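Local coordinates for protein Pgp2 (Campylobacter jejuni subsp. jejuni, PDB 6XJ6) that probably trims peptidoglycan as a YkuD-family LD-carboxypeptidase and helps determine the helical cell shape of Campylobacter jejuni, at residues Asn33-Ile38 against Gly61-Lys66; Ser190-Tyr195 against Met218-Phe223. All blocks are in the same frame, centred on the assembly; numbering follows the deposited sequence.

How the contacts relate
The two contacts sit on opposite sides of the chain's centre, their own centres about 41 Å apart, and share no element. Contact 1 lies in the L,D-transpeptidase catalytic domain and joins two loops, a beta-hairpin turn and a loop near the predicted active site. Contact 2 lies in the NTF2-like domain, where the start of one helix meets the end of another. Both are partly buried, but their chemistry differs. Three backbone carbonyls of contact 1 are met by lysine ammonium groups or a water. In contact 2 the helices supply their own backbone bonds, and the interface between them is made mainly of aromatic rings and aliphatic chains, with one lysine-tyrosine bond.

Contact 1. Residues Asn33-Ile38 against Gly61-Lys66; sequences NKTDKI and GLMGDK
K34 NZ is gripped by three oxygens: it donates to L62 O at 3.0 Å, donates to T74 O, and forms a salt bridge with E162 OE2. The bond to L62 arrives in the carbonyl plane on a lone pair, at a C=O...N angle of 137°. G64 O lies just as near NZ, but the angle is too poor for a hydrogen bond. This lysine projects from the beta-hairpin turn that links strands 27-33 and 38-45 of the YkuD-type catalytic domain. Its side chain leaves toward 61-66 and bends at chi3 (64°), which carries the ammonium group among the loop carbonyls.

The turn is internally braced. N33 OD1 accepts from D36 N at 2.8 Å in a nearly straight bond (165°), an Asx motif, although the donor stands above the carbonyl plane. K37, with left-handed backbone angles, folds its chain back at chi2, so that K37 NZ reaches K34 O at 2.8 Å within the carbonyl plane. The same nitrogen donates to T60 OG1 and to a water at 2.9 Å. That water in turn donates to G61 O, also at 2.9 Å, and so bridges the turn to G61, which lies about 7 Å from the side chain of C136, the predicted nucleophile.

M63 lies beside the two lysine chains, bent at chi2 and chi3 so that its end swings back toward the turn. M63 SD packs 3.8 Å from K34 CB, and K37 NZ reaches toward it tip to tip. E162 serves both sides: besides holding K34, its OE1 accepts from G64 N, while its backbone O bonds T35 OG1. Crossing T35 at about a right angle, M63 ends with its CE methyl 3.4 Å from that hydroxyl, T35 OG1.

Contact 2. Residues Ser190-Tyr195 against Met218-Phe223; sequences SDTNTY and MKKSIF
Y195 sets CG anti to its backbone N (chi1 173°), whereas F223 sets CG anti to its carbonyl carbon (chi1 -77°), and these choices send the two rings toward each other where helices 192-196 and 212-223 meet. The result is an edge-to-face, T-shaped pair with centroids 4.9 Å apart and planes inclined at 61°. F223 supplies the edge: its CZ stands 3.6 Å above the Y195 plane, over the centre of that ring. Both belong to the helical part of the NTF2-like domain, and Y195 also meets W183 of helix 170-188.

Where helix 170-188 ends in a Schellman motif at S190, the chain passes directly to D191, the N-cap of the next helix. D191 OD1 accepts a weak capping bond from T194 N, and D191 OD2 also accepts from T194 OG1 at 2.6 Å, from above the carboxylate plane. This tight junction places S190 CB 3.5 Å from F223 O. Two residues on, T192 brings OG1 to within 3.4 Å of F223 CD2. Its other branch, CG2, packs 3.8 Å from K220 CA, the threonine crossing that lysine at about a right angle.

K219, bent at chi2, crosses Y195 with its methylenes alongside CE1, the nearest being K219 CD at 3.7 Å. Beyond them K219 NZ donates to Y195 OH at 3.0 Å. Each ring of the pair thus has a lysine partner, K229 by cation-pi on F223 and K219 through the Y195 hydroxyl, and the charge on K219 NZ would tend to lower the pKa of that phenol somewhat.

Contact 1. Residues Asn33-Ile38 against Gly61-Lys66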
# COMPACT_ATOMS: atom_id res chain seq x y z
N ASN A 33 3.99 -14.24 3.64
CA ASN A 33 5.44 -14.30 3.51
C ASN A 33 5.79 -15.40 2.51
O ASN A 33 5.48 -16.57 2.73
CB ASN A 33 6.10 -14.58 4.86
CG ASN A 33 7.62 -14.50 4.79
OD1 ASN A 33 8.27 -15.37 4.21
ND2 ASN A 33 8.18 -13.45 5.36
N LYS A 34 6.42 -15.00 1.40
CA LYS A 34 6.69 -15.96 0.32
C LYS A 34 7.75 -17.00 0.68
O LYS A 34 7.78 -18.06 0.05
CB LYS A 34 7.14 -15.22 -0.94
CG LYS A 34 6.03 -14.45 -1.64
CD LYS A 34 6.59 -13.48 -2.66
CE LYS A 34 7.32 -14.20 -3.80
NZ LYS A 34 7.91 -13.25 -4.78
N THR A 35 8.62 -16.71 1.65
CA THR A 35 9.60 -17.71 2.08
C THR A 35 8.99 -18.67 3.09
O THR A 35 9.18 -19.89 2.99
CB THR A 35 10.84 -17.02 2.69
OG1 THR A 35 11.49 -16.21 1.70
CG2 THR A 35 11.83 -18.05 3.21
N ASP A 36 8.25 -18.13 4.07
CA ASP A 36 7.67 -18.97 5.11
C ASP A 36 6.48 -19.77 4.61
O ASP A 36 6.10 -20.77 5.23
CB ASP A 36 7.21 -18.09 6.28
CG ASP A 36 8.34 -17.32 6.92
OD1 ASP A 36 9.51 -17.76 6.80
OD2 ASP A 36 8.07 -16.28 7.56
N LYS A 37 5.88 -19.36 3.49
CA LYS A 37 4.65 -19.97 2.98
C LYS A 37 3.55 -19.94 4.03
O LYS A 37 2.83 -20.92 4.24
CB LYS A 37 4.89 -21.38 2.45
CG LYS A 37 6.03 -21.50 1.45
CD LYS A 37 5.82 -20.62 0.22
CE LYS A 37 6.96 -20.80 -0.78
NZ LYS A 37 6.87 -19.82 -1.90
N ILE A 38 3.40 -18.79 4.69
CA ILE A 38 2.36 -18.57 5.68
C ILE A 38 1.55 -17.35 5.26
O ILE A 38 2.13 -16.32 4.89
CB ILE A 38 2.92 -18.36 7.10
CG1 ILE A 38 3.69 -19.60 7.56
CG2 ILE A 38 1.78 -18.05 8.08
CD1 ILE A 38 4.39 -19.45 8.91
N GLY A 61 3.33 -17.90 -5.99
CA GLY A 61 4.13 -17.90 -7.19
C GLY A 61 5.60 -17.84 -6.86
O GLY A 61 6.04 -17.98 -5.72
N LEU A 62 6.39 -17.58 -7.90
CA LEU A 62 7.83 -17.68 -7.80
C LEU A 62 8.42 -16.56 -6.95
O LEU A 62 7.83 -15.48 -6.78
CB LEU A 62 8.47 -17.62 -9.19
CG LEU A 62 8.08 -18.73 -10.17
CD1 LEU A 62 8.88 -18.59 -11.45
CD2 LEU A 62 8.27 -20.10 -9.56
N MET A 63 9.60 -16.85 -6.41
CA MET A 63 10.36 -15.87 -5.65
C MET A 63 10.90 -14.78 -6.58
O MET A 63 11.00 -14.95 -7.80
CB MET A 63 11.52 -16.55 -4.92
CG MET A 63 11.07 -17.69 -4.00
SD MET A 63 9.87 -17.20 -2.74
CE MET A 63 10.91 -16.29 -1.60
N GLY A 64 11.26 -13.67 -5.96
CA GLY A 64 11.72 -12.50 -6.69
C GLY A 64 10.62 -11.47 -6.86
O GLY A 64 9.43 -11.77 -6.79
N ASP A 65 11.05 -10.24 -7.10
CA ASP A 65 10.17 -9.11 -7.35
C ASP A 65 9.47 -9.29 -8.70
O ASP A 65 10.12 -9.50 -9.72
CB ASP A 65 11.05 -7.85 -7.37
CG ASP A 65 10.26 -6.55 -7.41
OD1 ASP A 65 9.29 -6.40 -6.63
OD2 ASP A 65 10.65 -5.67 -8.20
N LYS A 66 8.13 -9.22 -8.70
CA LYS A 66 7.40 -9.30 -9.96
C LYS A 66 7.68 -8.06 -10.80
O LYS A 66 7.74 -6.94 -10.29
CB LYS A 66 5.89 -9.42 -9.75
CG LYS A 66 5.13 -9.57 -11.09
CD LYS A 66 3.65 -9.90 -10.93
CE LYS A 66 2.95 -10.03 -12.29
NZ LYS A 66 3.42 -11.20 -13.08
O HOH W 1 8.11 -19.56 -4.50

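Contact 2. Residues Ser190-Tyr195 against Met218-Phe223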
# COMPACT_ATOMS: atom_id res chain seq x y z
N SER A 190 1.90 27.49 -1.55
CA SER A 190 2.60 27.63 -2.83
C SER A 190 4.10 27.84 -2.60
O SER A 190 4.76 28.60 -3.31
CB SER A 190 2.00 28.75 -3.68
OG SER A 190 0.66 28.45 -4.02
N ASP A 191 4.63 27.14 -1.59
CA ASP A 191 6.05 27.19 -1.24
C ASP A 191 6.76 26.11 -2.05
O ASP A 191 6.89 24.97 -1.61
CB ASP A 191 6.22 26.98 0.26
CG ASP A 191 7.67 26.95 0.70
OD1 ASP A 191 8.57 27.10 -0.14
OD2 ASP A 191 7.91 26.78 1.92
N THR A 192 7.22 26.49 -3.24
CA THR A 192 7.75 25.51 -4.19
C THR A 192 8.94 24.75 -3.61
O THR A 192 9.00 23.52 -3.69
CB THR A 192 8.16 26.22 -5.48
OG1 THR A 192 7.10 27.08 -5.91
CG2 THR A 192 8.47 25.21 -6.57
N ASN A 193 9.90 25.47 -3.01
CA ASN A 193 11.14 24.83 -2.58
C ASN A 193 10.88 23.80 -1.49
O ASN A 193 11.41 22.68 -1.54
CB ASN A 193 12.15 25.88 -2.14
CG ASN A 193 12.67 26.70 -3.30
OD1 ASN A 193 12.54 26.31 -4.46
ND2 ASN A 193 13.27 27.85 -3.00
N THR A 194 10.08 24.15 -0.48
CA THR A 194 9.76 23.18 0.56
C THR A 194 8.98 22.00 -0.02
O THR A 194 9.26 20.84 0.31
CB THR A 194 8.97 23.85 1.68
OG1 THR A 194 9.73 24.94 2.22
CG2 THR A 194 8.67 22.85 2.80
N TYR A 195 7.99 22.28 -0.87
CA TYR A 195 7.20 21.22 -1.49
C TYR A 195 8.10 20.23 -2.23
O TYR A 195 8.01 19.02 -2.03
CB TYR A 195 6.19 21.87 -2.44
CG TYR A 195 5.38 20.94 -3.32
CD1 TYR A 195 5.75 20.74 -4.64
CD2 TYR A 195 4.24 20.30 -2.84
CE1 TYR A 195 5.01 19.91 -5.47
CE2 TYR A 195 3.49 19.47 -3.67
CZ TYR A 195 3.89 19.28 -4.98
OH TYR A 195 3.16 18.46 -5.82
N MET A 218 7.71 22.96 -13.62
CA MET A 218 6.26 22.92 -13.80
C MET A 218 5.54 23.33 -12.52
O MET A 218 4.58 24.11 -12.55
CB MET A 218 5.81 21.52 -14.19
CG MET A 218 4.29 21.37 -14.33
SD MET A 218 3.73 19.66 -14.39
CE MET A 218 3.90 19.15 -12.68
N LYS A 219 5.98 22.80 -11.38
CA LYS A 219 5.32 23.12 -10.13
C LYS A 219 5.52 24.58 -9.76
O LYS A 219 4.58 25.23 -9.28
CB LYS A 219 5.82 22.21 -9.01
CG LYS A 219 5.31 20.78 -9.13
CD LYS A 219 3.82 20.70 -8.83
CE LYS A 219 3.29 19.28 -8.94
NZ LYS A 219 1.88 19.19 -8.49
N LYS A 220 6.71 25.12 -10.00
CA LYS A 220 6.93 26.53 -9.73
C LYS A 220 6.00 27.38 -10.58
O LYS A 220 5.41 28.36 -10.10
CB LYS A 220 8.39 26.90 -10.01
CG LYS A 220 8.77 28.30 -9.53
CD LYS A 220 10.21 28.63 -9.85
CE LYS A 220 10.60 29.99 -9.30
NZ LYS A 220 12.03 30.30 -9.56
N SER A 221 5.82 26.99 -11.84
CA SER A 221 4.89 27.69 -12.72
C SER A 221 3.47 27.63 -12.16
O SER A 221 2.78 28.66 -12.08
CB SER A 221 4.97 27.07 -14.11
OG SER A 221 4.26 27.83 -15.04
N ILE A 222 3.01 26.44 -11.79
CA ILE A 222 1.67 26.28 -11.23
C ILE A 222 1.53 27.07 -9.93
O ILE A 222 0.55 27.79 -9.72
CB ILE A 222 1.33 24.79 -11.04
CG1 ILE A 222 1.25 24.11 -12.41
CG2 ILE A 222 0.01 24.63 -10.27
CD1 ILE A 222 1.08 22.62 -12.32
N PHE A 223 2.51 26.94 -9.04
CA PHE A 223 2.45 27.62 -7.75
C PHE A 223 2.53 29.14 -7.90
O PHE A 223 2.14 29.86 -6.97
CB PHE A 223 3.60 27.15 -6.85
CG PHE A 223 3.38 25.80 -6.22
CD1 PHE A 223 2.38 24.94 -6.64
CD2 PHE A 223 4.21 25.38 -5.19
CE1 PHE A 223 2.20 23.70 -6.04
CE2 PHE A 223 4.04 24.14 -4.59
CZ PHE A 223 3.03 23.31 -5.02
O HOH W 2 -0.98 28.44 -6.29